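Local coordinates for endoglucanase E-5 (Thermobifida fusca, PDB 2CKS), which catalyses the endohydrolysis of (1->4)-beta-D-glucosidic linkages in cellulose, lichenin and cereal beta-D-glucans, the chain here being its family 5 catalytic domain, at residues A[31-36]-A[41-46]; A[49-54]-A[265-270]; A[60-65]-A[83-88]; A[280-283]-A[287-290]. One frame throughout, in Å; residues are numbered along the deposited sequence.

Interaction 1: A[31-36]-A[41-46]; sequences MSTHGI and HCLTDS. With ZN (zinc ion), chain D.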
loop_
_atom_site.group_PDB
_atom_site.type_symbol
_atom_site.label_atom_id
_atom_site.label_comp_id
_atom_site.label_asym_id
_atom_site.label_seq_id
_atom_site.Cartn_x
_atom_site.Cartn_y
_atom_site.Cartn_z
ATOM N N MET A 31 -5.153 -2.827 -5.516
ATOM C CA MET A 31 -5.259 -1.402 -5.741
ATOM C C MET A 31 -5.178 -0.648 -4.438
ATOM O O MET A 31 -5.641 -1.119 -3.402
ATOM C CB MET A 31 -6.623 -1.076 -6.357
ATOM C CG MET A 31 -6.824 -1.552 -7.782
ATOM S SD MET A 31 -5.627 -0.832 -8.953
ATOM C CE MET A 31 -5.974 0.907 -8.760
ATOM N N SER A 32 -4.611 0.543 -4.517
ATOM C CA SER A 32 -4.681 1.530 -3.457
ATOM C C SER A 32 -5.814 2.500 -3.719
ATOM O O SER A 32 -5.984 2.953 -4.846
ATOM C CB SER A 32 -3.385 2.327 -3.389
ATOM O OG SER A 32 -3.403 3.223 -2.286
ATOM N N THR A 33 -6.585 2.835 -2.694
ATOM C CA THR A 33 -7.464 3.993 -2.787
ATOM C C THR A 33 -6.606 5.240 -2.878
ATOM O O THR A 33 -5.408 5.230 -2.565
ATOM C CB THR A 33 -8.416 4.150 -1.569
ATOM O OG1 THR A 33 -7.678 4.575 -0.415
ATOM C CG2 THR A 33 -9.079 2.825 -1.194
ATOM N N HIS A 34 -7.233 6.327 -3.307
ATOM C CA HIS A 34 -6.629 7.637 -3.168
ATOM C C HIS A 34 -6.992 8.080 -1.750
ATOM O O HIS A 34 -7.574 7.315 -0.975
ATOM C CB HIS A 34 -7.165 8.574 -4.250
ATOM C CG HIS A 34 -6.276 9.745 -4.553
ATOM N ND1 HIS A 34 -6.127 10.245 -5.830
ATOM C CD2 HIS A 34 -5.509 10.527 -3.756
ATOM C CE1 HIS A 34 -5.305 11.278 -5.804
ATOM N NE2 HIS A 34 -4.914 11.469 -4.558
ATOM N N GLY A 35 -6.664 9.301 -1.381
ATOM C CA GLY A 35 -6.902 9.742 -0.026
ATOM C C GLY A 35 -8.387 9.754 0.256
ATOM O O GLY A 35 -9.148 10.318 -0.523
ATOM N N ILE A 36 -8.809 9.147 1.366
ATOM C CA ILE A 36 -10.240 9.069 1.668
ATOM C C ILE A 36 -10.868 10.434 2.020
ATOM O O ILE A 36 -12.087 10.587 1.981
ATOM C CB ILE A 36 -10.552 7.982 2.741
ATOM C CG1 ILE A 36 -10.016 8.362 4.117
ATOM C CG2 ILE A 36 -10.014 6.618 2.282
ATOM C CD1 ILE A 36 -10.560 7.479 5.245
ATOM N N HIS A 41 -16.093 9.173 -1.852
ATOM C CA HIS A 41 -17.260 8.877 -2.697
ATOM C C HIS A 41 -16.999 7.813 -3.786
ATOM O O HIS A 41 -17.950 7.303 -4.397
ATOM C CB HIS A 41 -17.860 10.184 -3.284
ATOM C CG HIS A 41 -16.926 10.949 -4.174
ATOM N ND1 HIS A 41 -15.750 11.511 -3.719
ATOM C CD2 HIS A 41 -17.001 11.251 -5.492
ATOM C CE1 HIS A 41 -15.129 12.102 -4.727
ATOM N NE2 HIS A 41 -15.869 11.963 -5.812
ATOM N N CYS A 42 -15.727 7.482 -4.025
ATOM C CA CYS A 42 -15.349 6.412 -4.949
ATOM C C CYS A 42 -15.329 5.035 -4.304
ATOM O O CYS A 42 -15.061 4.047 -4.979
ATOM C CB CYS A 42 -13.964 6.680 -5.537
ATOM S SG CYS A 42 -13.972 7.953 -6.803
ATOM N N LEU A 43 -15.583 4.973 -3.000
ATOM C CA LEU A 43 -15.514 3.716 -2.257
ATOM C C LEU A 43 -16.908 3.362 -1.765
ATOM O O LEU A 43 -17.356 3.813 -0.731
ATOM C CB LEU A 43 -14.531 3.837 -1.092
ATOM C CG LEU A 43 -13.164 4.426 -1.447
ATOM C CD1 LEU A 43 -12.325 4.592 -0.197
ATOM C CD2 LEU A 43 -12.462 3.560 -2.458
ATOM N N THR A 44 -17.599 2.574 -2.569
ATOM C CA THR A 44 -18.978 2.207 -2.307
ATOM C C THR A 44 -19.136 0.704 -2.376
ATOM O O THR A 44 -18.231 -0.022 -2.786
ATOM C CB THR A 44 -19.931 2.861 -3.350
ATOM O OG1 THR A 44 -19.639 2.375 -4.669
ATOM C CG2 THR A 44 -19.726 4.368 -3.450
ATOM N N ASP A 45 -20.305 0.221 -1.978
ATOM C CA ASP A 45 -20.608 -1.198 -2.138
ATOM C C ASP A 45 -20.352 -1.603 -3.585
ATOM O O ASP A 45 -19.677 -2.596 -3.847
ATOM C CB ASP A 45 -22.064 -1.490 -1.760
ATOM C CG ASP A 45 -22.559 -2.812 -2.323
ATOM O OD1 ASP A 45 -21.989 -3.870 -1.982
ATOM O OD2 ASP A 45 -23.511 -2.905 -3.127
ATOM N N SER A 46 -20.871 -0.824 -4.529
ATOM C CA SER A 46 -20.710 -1.148 -5.939
ATOM C C SER A 46 -19.248 -1.167 -6.420
ATOM O O SER A 46 -18.825 -2.107 -7.097
ATOM C CB SER A 46 -21.527 -0.183 -6.791
ATOM O OG SER A 46 -21.545 -0.614 -8.128
HETATM ZN ZN ZN D . -22.342 -5.588 -2.650
#
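Leu43 and Thr33 meet at about a right angle, mainly through methyl groups. Thr33 CG2 sits against both branches of Leu43, 3.7 Å from CD2 and 3.8 Å from CD1. Ile36 also crosses Leu43 at roughly a right angle and touches a single branch, its CG2 lying 3.9 Å from Leu43 CD1. No hydrogen bond joins the two segments.

Thr33 divides its side chain between two tasks. With chi1 at 72°, OG1 lies between the backbone N and the carbonyl carbon, and CG2 is left for Leu43. Thr33 OG1 donates to His34 O at 2.8 Å, tilted 21° from that carbonyl plane, and is also hydrogen-bonded to Ser63 N. These two bonds fix chi1, and with it the position of CG2. Just before it, Ser32 OG donates to Thr33 O over 2.9 Å, in the carbonyl plane and on a lone pair.

The 41-46 segment is held in other ways too. Cys42 is in a disulfide with Cys282. Thr44 is the N-cap of helix 45-54, and Asp45 OD1 binds a zinc ion at 1.9 Å, a site shared with Asp49.

The contact folds the loop after strand 29-32, the first strand of the TIM barrel, back on itself. Strand 59-65 meets Thr33 through Ile60 and Leu62. Helix 75-90 packs Phe78 and Met82 on Ile36, and Leu85 on Leu43.

Interaction 2: A[49-54]-A[265-270]; sequences DALAYD and WNYSDD. With ZN (zinc ion), chain D.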
loop_
_atom_site.group_PDB
_atom_site.type_symbol
_atom_site.label_atom_id
_atom_site.label_comp_id
_atom_site.label_asym_id
_atom_site.label_seq_id
_atom_site.Cartn_x
_atom_site.Cartn_y
_atom_site.Cartn_z
ATOM N N ASP A 49 -17.300 -4.065 -4.670
ATOM C CA ASP A 49 -17.698 -5.345 -5.235
ATOM C C ASP A 49 -16.998 -5.556 -6.570
ATOM O O ASP A 49 -16.519 -6.635 -6.853
ATOM C CB ASP A 49 -19.209 -5.421 -5.462
ATOM C CG ASP A 49 -19.998 -5.603 -4.183
ATOM O OD1 ASP A 49 -21.248 -5.694 -4.290
ATOM O OD2 ASP A 49 -19.480 -5.666 -3.054
ATOM N N ALA A 50 -16.926 -4.513 -7.389
ATOM C CA ALA A 50 -16.262 -4.613 -8.681
ATOM C C ALA A 50 -14.785 -4.962 -8.497
ATOM O O ALA A 50 -14.256 -5.847 -9.167
ATOM C CB ALA A 50 -16.406 -3.311 -9.433
ATOM N N LEU A 51 -14.120 -4.276 -7.574
ATOM C CA LEU A 51 -12.708 -4.517 -7.340
ATOM C C LEU A 51 -12.447 -5.974 -6.942
ATOM O O LEU A 51 -11.482 -6.582 -7.407
ATOM C CB LEU A 51 -12.183 -3.568 -6.258
ATOM C CG LEU A 51 -10.707 -3.703 -5.881
ATOM C CD1 LEU A 51 -9.830 -3.431 -7.090
ATOM C CD2 LEU A 51 -10.377 -2.766 -4.723
ATOM N N ALA A 52 -13.306 -6.529 -6.095
ATOM C CA ALA A 52 -13.100 -7.876 -5.567
ATOM C C ALA A 52 -13.522 -8.931 -6.574
ATOM O O ALA A 52 -12.763 -9.850 -6.882
ATOM C CB ALA A 52 -13.878 -8.052 -4.265
ATOM N N TYR A 53 -14.742 -8.793 -7.087
ATOM C CA TYR A 53 -15.374 -9.862 -7.860
ATOM C C TYR A 53 -15.076 -9.804 -9.351
ATOM O O TYR A 53 -15.053 -10.840 -10.000
ATOM C CB TYR A 53 -16.891 -9.835 -7.672
ATOM C CG TYR A 53 -17.394 -9.780 -6.244
ATOM C CD1 TYR A 53 -18.551 -9.067 -5.938
ATOM C CD2 TYR A 53 -16.743 -10.450 -5.205
ATOM C CE1 TYR A 53 -19.042 -9.008 -4.646
ATOM C CE2 TYR A 53 -17.228 -10.391 -3.901
ATOM C CZ TYR A 53 -18.377 -9.675 -3.631
ATOM O OH TYR A 53 -18.871 -9.605 -2.343
ATOM N N ASP A 54 -14.917 -8.601 -9.905
ATOM C CA ASP A 54 -14.679 -8.439 -11.341
ATOM C C ASP A 54 -13.198 -8.255 -11.658
ATOM O O ASP A 54 -12.658 -8.910 -12.556
ATOM C CB ASP A 54 -15.473 -7.258 -11.895
ATOM C CG ASP A 54 -16.963 -7.412 -11.713
ATOM O OD1 ASP A 54 -17.449 -8.562 -11.625
ATOM O OD2 ASP A 54 -17.725 -6.428 -11.653
ATOM N N TRP A 265 -1.518 2.766 -7.496
ATOM C CA TRP A 265 -2.118 4.070 -7.253
ATOM C C TRP A 265 -2.813 4.481 -8.550
ATOM O O TRP A 265 -2.140 4.600 -9.571
ATOM C CB TRP A 265 -0.981 5.042 -6.948
ATOM C CG TRP A 265 -1.358 6.393 -6.446
ATOM C CD1 TRP A 265 -1.224 7.568 -7.115
ATOM C CD2 TRP A 265 -1.850 6.733 -5.137
ATOM N NE1 TRP A 265 -1.643 8.612 -6.328
ATOM C CE2 TRP A 265 -2.027 8.129 -5.109
ATOM C CE3 TRP A 265 -2.181 5.996 -3.994
ATOM C CZ2 TRP A 265 -2.504 8.801 -3.985
ATOM C CZ3 TRP A 265 -2.662 6.662 -2.881
ATOM C CH2 TRP A 265 -2.812 8.055 -2.888
ATOM N N ASN A 266 -4.131 4.680 -8.580
ATOM C CA ASN A 266 -5.059 4.534 -7.458
ATOM C C ASN A 266 -6.484 4.251 -7.980
ATOM O O ASN A 266 -6.765 4.455 -9.168
ATOM C CB ASN A 266 -5.054 5.806 -6.610
ATOM C CG ASN A 266 -5.488 7.032 -7.393
ATOM O OD1 ASN A 266 -6.682 7.249 -7.608
ATOM N ND2 ASN A 266 -4.518 7.827 -7.853
ATOM N N TYR A 267 -7.358 3.800 -7.076
ATOM C CA TYR A 267 -8.747 3.434 -7.359
ATOM C C TYR A 267 -9.669 4.626 -7.072
ATOM O O TYR A 267 -10.327 4.702 -6.017
ATOM C CB TYR A 267 -9.136 2.234 -6.483
ATOM C CG TYR A 267 -10.292 1.412 -6.998
ATOM C CD1 TYR A 267 -10.175 0.656 -8.168
ATOM C CD2 TYR A 267 -11.499 1.373 -6.309
ATOM C CE1 TYR A 267 -11.229 -0.118 -8.630
ATOM C CE2 TYR A 267 -12.566 0.603 -6.777
ATOM C CZ TYR A 267 -12.422 -0.137 -7.935
ATOM O OH TYR A 267 -13.485 -0.883 -8.396
ATOM N N SER A 268 -9.656 5.590 -7.981
ATOM C CA SER A 268 -10.473 6.803 -7.880
ATOM C C SER A 268 -10.721 7.347 -9.276
ATOM O O SER A 268 -10.159 6.855 -10.251
ATOM C CB SER A 268 -9.782 7.876 -7.038
ATOM O OG SER A 268 -8.883 8.650 -7.811
ATOM N N ASP A 269 -11.536 8.395 -9.346
ATOM C CA ASP A 269 -11.780 9.111 -10.591
ATOM C C ASP A 269 -11.169 10.514 -10.574
ATOM O O ASP A 269 -11.692 11.441 -11.189
ATOM C CB ASP A 269 -13.277 9.118 -10.930
ATOM C CG ASP A 269 -14.093 10.000 -10.014
ATOM O OD1 ASP A 269 -13.612 10.378 -8.920
ATOM O OD2 ASP A 269 -15.251 10.361 -10.328
ATOM N N ASP A 270 -10.039 10.648 -9.894
ATOM C CA ASP A 270 -9.234 11.862 -9.966
ATOM C C ASP A 270 -8.874 12.153 -11.425
ATOM O O ASP A 270 -8.820 11.240 -12.254
ATOM C CB ASP A 270 -7.965 11.692 -9.137
ATOM C CG ASP A 270 -7.149 12.946 -9.075
ATOM O OD1 ASP A 270 -5.921 12.848 -9.298
ATOM O OD2 ASP A 270 -7.648 14.065 -8.821
HETATM ZN ZN ZN D . -22.342 -5.588 -2.650
#
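Leu51 on helix 45-54 and Tyr267 in the irregular loop after strand 262-265 bring their CA atoms to 8.9 Å. The two side chains run antiparallel alongside one another. Leu51 CG lies over one face of the phenol ring, with Leu51 CB 3.8 Å from Tyr267 CZ and Leu51 CD1 3.9 Å from Tyr267 CE1. Tyr267 CG is anti to the backbone N (chi1 -157°), which sends the ring out to the helix. Its hydroxyl ends beside Ala50, with OH 3.9 Å from Ala50 CB. That hydroxyl is hydrogen-bonded to Ser47 O, one turn earlier in the helix. With an alanine in place of Tyr267, Ser47 O would probably lose this partner and a gap would open beneath Leu51.

A cis peptide bond precedes Asn266. Within the loop, Ser268 OG holds two bonds: it donates to Asn266 OD1 at 2.6 Å and accepts from Asp270 N, an ST turn.

Phe277 and Trp55 meet the Tyr267 ring edge-to-face. Met31 of strand 29-32 touches both Tyr267 and Leu51, and Ile60 of strand 59-65 also packs on Leu51. The contact therefore lies between helix 45-54 and the wall of the TIM barrel, at strands 29-32 and 59-65.

Interaction 3: A[60-65]-A[83-88]; sequences IRLSMY and HQLIDM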
loop_
_atom_site.group_PDB
_atom_site.type_symbol
_atom_site.label_atom_id
_atom_site.label_comp_id
_atom_site.label_asym_id
_atom_site.label_seq_id
_atom_site.Cartn_x
_atom_site.Cartn_y
_atom_site.Cartn_z
ATOM N N ILE A 60 -6.589 -4.542 -0.972
ATOM C CA ILE A 60 -6.885 -3.123 -1.113
ATOM C C ILE A 60 -6.099 -2.384 -0.042
ATOM O O ILE A 60 -6.073 -2.789 1.122
ATOM C CB ILE A 60 -8.407 -2.829 -0.993
ATOM C CG1 ILE A 60 -8.688 -1.339 -1.253
ATOM C CG2 ILE A 60 -8.967 -3.243 0.352
ATOM C CD1 ILE A 60 -10.132 -1.004 -1.424
ATOM N N ARG A 61 -5.452 -1.307 -0.447
ATOM C CA ARG A 61 -4.781 -0.423 0.482
ATOM C C ARG A 61 -5.673 0.785 0.725
ATOM O O ARG A 61 -6.083 1.471 -0.218
ATOM C CB ARG A 61 -3.448 -0.016 -0.105
ATOM C CG ARG A 61 -2.673 1.028 0.663
ATOM C CD ARG A 61 -1.477 1.359 -0.136
ATOM N NE ARG A 61 -0.448 2.183 0.461
ATOM C CZ ARG A 61 -0.036 3.344 -0.043
ATOM N NH1 ARG A 61 -0.635 3.926 -1.075
ATOM N NH2 ARG A 61 0.984 3.946 0.517
ATOM N N LEU A 62 -5.989 1.021 1.996
ATOM C CA LEU A 62 -6.827 2.135 2.411
ATOM C C LEU A 62 -5.949 3.312 2.820
ATOM O O LEU A 62 -5.343 3.304 3.891
ATOM C CB LEU A 62 -7.717 1.695 3.575
ATOM C CG LEU A 62 -8.577 0.456 3.315
ATOM C CD1 LEU A 62 -9.276 0.021 4.597
ATOM C CD2 LEU A 62 -9.584 0.704 2.214
ATOM N N SER A 63 -5.864 4.320 1.958
ATOM C CA SER A 63 -4.920 5.406 2.133
ATOM C C SER A 63 -5.579 6.550 2.875
ATOM O O SER A 63 -6.480 7.203 2.356
ATOM C CB SER A 63 -4.378 5.878 0.783
ATOM O OG SER A 63 -3.600 4.851 0.182
ATOM N N MET A 64 -5.134 6.765 4.100
ATOM C CA MET A 64 -5.647 7.835 4.939
ATOM C C MET A 64 -4.559 8.874 5.174
ATOM O O MET A 64 -3.647 8.667 5.974
ATOM C CB MET A 64 -6.120 7.275 6.277
ATOM C CG MET A 64 -6.754 8.321 7.206
ATOM S SD MET A 64 -7.275 7.613 8.763
ATOM C CE MET A 64 -5.675 7.404 9.565
ATOM N N TYR A 65 -4.650 9.990 4.460
ATOM C CA TYR A 65 -3.785 11.129 4.712
ATOM C C TYR A 65 -4.048 11.651 6.119
ATOM O O TYR A 65 -5.141 11.505 6.654
ATOM C CB TYR A 65 -4.062 12.259 3.736
ATOM C CG TYR A 65 -3.517 12.112 2.338
ATOM C CD1 TYR A 65 -4.005 11.145 1.473
ATOM C CD2 TYR A 65 -2.541 12.980 1.867
ATOM C CE1 TYR A 65 -3.540 11.036 0.180
ATOM C CE2 TYR A 65 -2.063 12.876 0.568
ATOM C CZ TYR A 65 -2.571 11.903 -0.266
ATOM O OH TYR A 65 -2.109 11.783 -1.558
ATOM N N HIS A 83 -12.577 1.831 10.090
ATOM C CA HIS A 83 -13.174 0.603 10.604
ATOM C C HIS A 83 -14.190 0.057 9.606
ATOM O O HIS A 83 -14.221 -1.134 9.328
ATOM C CB HIS A 83 -13.914 0.861 11.912
ATOM C CG HIS A 83 -13.036 1.078 13.104
ATOM N ND1 HIS A 83 -11.964 0.265 13.420
ATOM C CD2 HIS A 83 -13.116 1.995 14.097
ATOM C CE1 HIS A 83 -11.417 0.685 14.548
ATOM N NE2 HIS A 83 -12.098 1.734 14.977
ATOM N N GLN A 84 -15.050 0.936 9.094
ATOM C CA GLN A 84 -16.067 0.533 8.146
ATOM C C GLN A 84 -15.445 -0.048 6.884
ATOM O O GLN A 84 -15.891 -1.075 6.398
ATOM C CB GLN A 84 -16.954 1.720 7.800
ATOM C CG GLN A 84 -18.138 1.386 6.941
ATOM C CD GLN A 84 -19.024 2.593 6.778
ATOM O OE1 GLN A 84 -18.570 3.635 6.305
ATOM N NE2 GLN A 84 -20.272 2.482 7.220
ATOM N N LEU A 85 -14.392 0.590 6.374
ATOM C CA LEU A 85 -13.761 0.123 5.148
ATOM C C LEU A 85 -13.009 -1.192 5.367
ATOM O O LEU A 85 -12.977 -2.037 4.492
ATOM C CB LEU A 85 -12.833 1.189 4.574
ATOM C CG LEU A 85 -13.534 2.411 3.955
ATOM C CD1 LEU A 85 -12.521 3.541 3.777
ATOM C CD2 LEU A 85 -14.190 2.058 2.641
ATOM N N ILE A 86 -12.408 -1.372 6.536
ATOM C CA ILE A 86 -11.737 -2.632 6.849
ATOM C C ILE A 86 -12.747 -3.772 6.851
ATOM O O ILE A 86 -12.484 -4.836 6.306
ATOM C CB ILE A 86 -11.002 -2.547 8.206
ATOM C CG1 ILE A 86 -9.776 -1.640 8.082
ATOM C CG2 ILE A 86 -10.546 -3.939 8.688
ATOM C CD1 ILE A 86 -9.268 -1.142 9.409
ATOM N N ASP A 87 -13.895 -3.549 7.481
ATOM C CA ASP A 87 -14.961 -4.548 7.504
ATOM C C ASP A 87 -15.515 -4.816 6.105
ATOM O O ASP A 87 -15.764 -5.956 5.751
ATOM C CB ASP A 87 -16.098 -4.120 8.436
ATOM C CG ASP A 87 -15.699 -4.151 9.895
ATOM O OD1 ASP A 87 -14.665 -4.778 10.220
ATOM O OD2 ASP A 87 -16.360 -3.569 10.791
ATOM N N MET A 88 -15.685 -3.767 5.305
ATOM C CA MET A 88 -16.213 -3.925 3.955
ATOM C C MET A 88 -15.262 -4.750 3.099
ATOM O O MET A 88 -15.681 -5.643 2.373
ATOM C CB MET A 88 -16.448 -2.564 3.298
ATOM C CG MET A 88 -17.653 -1.849 3.815
ATOM S SD MET A 88 -17.908 -0.268 3.010
ATOM C CE MET A 88 -18.687 -0.788 1.462
#
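Ser63 OG is gripped by Asp99 OD1 and Ser32 OG on one side of strand 59-65, while the preceding residue, Leu62, turns to the other side and meets Leu85 and Ile86 of helix 75-90. The contact with the helix is wholly apolar. Leu62 CD1 does most of the touching: it lies 3.7 Å from Leu85 CB and 3.9 Å from Ile86 CG1. The second branch follows more loosely, with Leu62 CD2 4.0 Å from Leu85 CB. Leu62 crosses both helix side chains obliquely, its forked end set against their inner carbons. Leu62 CG is anti to the carbonyl carbon (chi1 -55°), which carries the fork over to the helix.

A strand with a polar side toward the barrel interior and an apolar side toward the helices is characteristic of a TIM barrel. Arg61 belongs to the polar set, with salt bridges to Glu135 and to Glu231, the probable nucleophile, and a hydrogen bond to Asn138. Leu62 belongs to the layer between sheet and helices.

The strand and helix are the first two elements of a beta-alpha-beta unit completed by strand 95-101. From that strand Val96 packs on Leu62 and Val98 on Ile86. Met82 of the same helix also touches Leu62, and His126 of helix 112-126 flanks Ile86.

Interaction 4: A[280-283]-A[287-290]; sequences GTCA and PWSG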
loop_
_atom_site.group_PDB
_atom_site.type_symbol
_atom_site.label_atom_id
_atom_site.label_comp_id
_atom_site.label_asym_id
_atom_site.label_seq_id
_atom_site.Cartn_x
_atom_site.Cartn_y
_atom_site.Cartn_z
ATOM N N GLY A 280 -16.001 11.756 -12.910
ATOM C CA GLY A 280 -17.442 11.598 -12.970
ATOM C C GLY A 280 -17.936 10.181 -12.784
ATOM O O GLY A 280 -19.116 9.968 -12.552
ATOM N N THR A 281 -17.042 9.204 -12.907
ATOM C CA THR A 281 -17.429 7.813 -12.802
ATOM C C THR A 281 -18.012 7.521 -11.438
ATOM O O THR A 281 -19.017 6.830 -11.321
ATOM C CB THR A 281 -16.220 6.901 -13.026
ATOM O OG1 THR A 281 -15.698 7.101 -14.342
ATOM C CG2 THR A 281 -16.645 5.429 -12.984
ATOM N N CYS A 282 -17.368 8.035 -10.404
ATOM C CA CYS A 282 -17.790 7.737 -9.046
ATOM C C CYS A 282 -19.154 8.346 -8.747
ATOM O O CYS A 282 -20.014 7.688 -8.165
ATOM C CB CYS A 282 -16.730 8.180 -8.046
ATOM S SG CYS A 282 -15.173 7.308 -8.315
ATOM N N ALA A 283 -19.378 9.576 -9.192
ATOM C CA ALA A 283 -20.679 10.211 -9.008
ATOM C C ALA A 283 -21.771 9.459 -9.757
ATOM O O ALA A 283 -22.912 9.387 -9.288
ATOM C CB ALA A 283 -20.638 11.666 -9.451
ATOM N N PRO A 287 -20.005 2.702 -14.776
ATOM C CA PRO A 287 -19.490 1.356 -14.486
ATOM C C PRO A 287 -18.020 1.384 -14.089
ATOM O O PRO A 287 -17.335 2.384 -14.290
ATOM C CB PRO A 287 -19.675 0.611 -15.817
ATOM C CG PRO A 287 -19.710 1.664 -16.854
ATOM C CD PRO A 287 -20.294 2.886 -16.210
ATOM N N TRP A 288 -17.547 0.285 -13.517
ATOM C CA TRP A 288 -16.185 0.202 -12.994
ATOM C C TRP A 288 -15.288 -0.582 -13.930
ATOM O O TRP A 288 -14.294 -1.159 -13.521
ATOM C CB TRP A 288 -16.206 -0.423 -11.604
ATOM C CG TRP A 288 -17.288 0.148 -10.745
ATOM C CD1 TRP A 288 -18.442 -0.468 -10.361
ATOM C CD2 TRP A 288 -17.334 1.465 -10.179
ATOM N NE1 TRP A 288 -19.193 0.373 -9.579
ATOM C CE2 TRP A 288 -18.535 1.566 -9.446
ATOM C CE3 TRP A 288 -16.469 2.566 -10.198
ATOM C CZ2 TRP A 288 -18.902 2.726 -8.762
ATOM C CZ3 TRP A 288 -16.835 3.713 -9.508
ATOM C CH2 TRP A 288 -18.043 3.784 -8.804
ATOM N N SER A 289 -15.634 -0.540 -15.208
ATOM C CA SER A 289 -14.887 -1.202 -16.257
ATOM C C SER A 289 -15.209 -0.526 -17.589
ATOM O O SER A 289 -15.996 0.425 -17.645
ATOM C CB SER A 289 -15.310 -2.659 -16.316
ATOM O OG SER A 289 -16.687 -2.732 -16.651
ATOM N N GLY A 290 -14.605 -1.024 -18.659
ATOM C CA GLY A 290 -14.944 -0.580 -19.995
ATOM C C GLY A 290 -14.606 0.875 -20.256
ATOM O O GLY A 290 -13.491 1.322 -19.999
#
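A sulfur-aromatic contact joins Cys282 to Trp288 next to the Cys42-Cys282 disulfide. Cys282 SG lies at the edge of the six-membered ring, 5.4 Å from its centroid and 85° off the ring normal. The nearest ring atom is Trp288 CZ3, 4.1 Å from Cys282 SG. Around the same end of the indole, Cys282 CA comes to 4.0 Å from Trp288 CH2.

Thr281 supplies the second contact with Trp288. The two side chains lie alongside and point opposite ways. Thr281 CG2 is anti to the backbone N, a turn that brings it to 3.9 Å from Trp288 CZ3 and to 3.4 Å from Pro287 O. Thr281 OG1 is hydrogen-bonded to Gln278 O instead.

These residues belong to the long loop region after the last strand of the TIM barrel, 262-265. Within it the short, weakly bonded helix 281-284 starts beside Asp269, whose OD2 accepts from Cys282 N. A cis peptide bond precedes Pro287.

The indole reaches on to helix 45-54. Trp288 NE1 donates to Ser46 OG, and the ring packs on Ser47 and Ala50. A serine in place of Trp288 would probably leave Ser46 OG without its indole partner and open a gap between Cys282 and that helix. Phe277 meets the indole edge-to-face.

In the fold
From the N terminus, interaction 1 comes first and closes a short loop between strand 29-32 and helix 45-54. Interaction 2 opens on that helix and closes some 210 residues later, after strand 262-265, joining the first and last parts of the barrel. Interaction 3 is nested inside this long loop and ties strand 59-65 to helix 75-90. Interaction 4 follows in series and folds the late loop on itself; no two contacts cross along the chain. In space, interactions 1 and 3 meet through neighbouring barrel strands, and Ser32 O with Tyr267 N links interactions 1 and 2. The Cys42-Cys282 disulfide joins interactions 1 and 4. Interactions 3 and 4 do not touch.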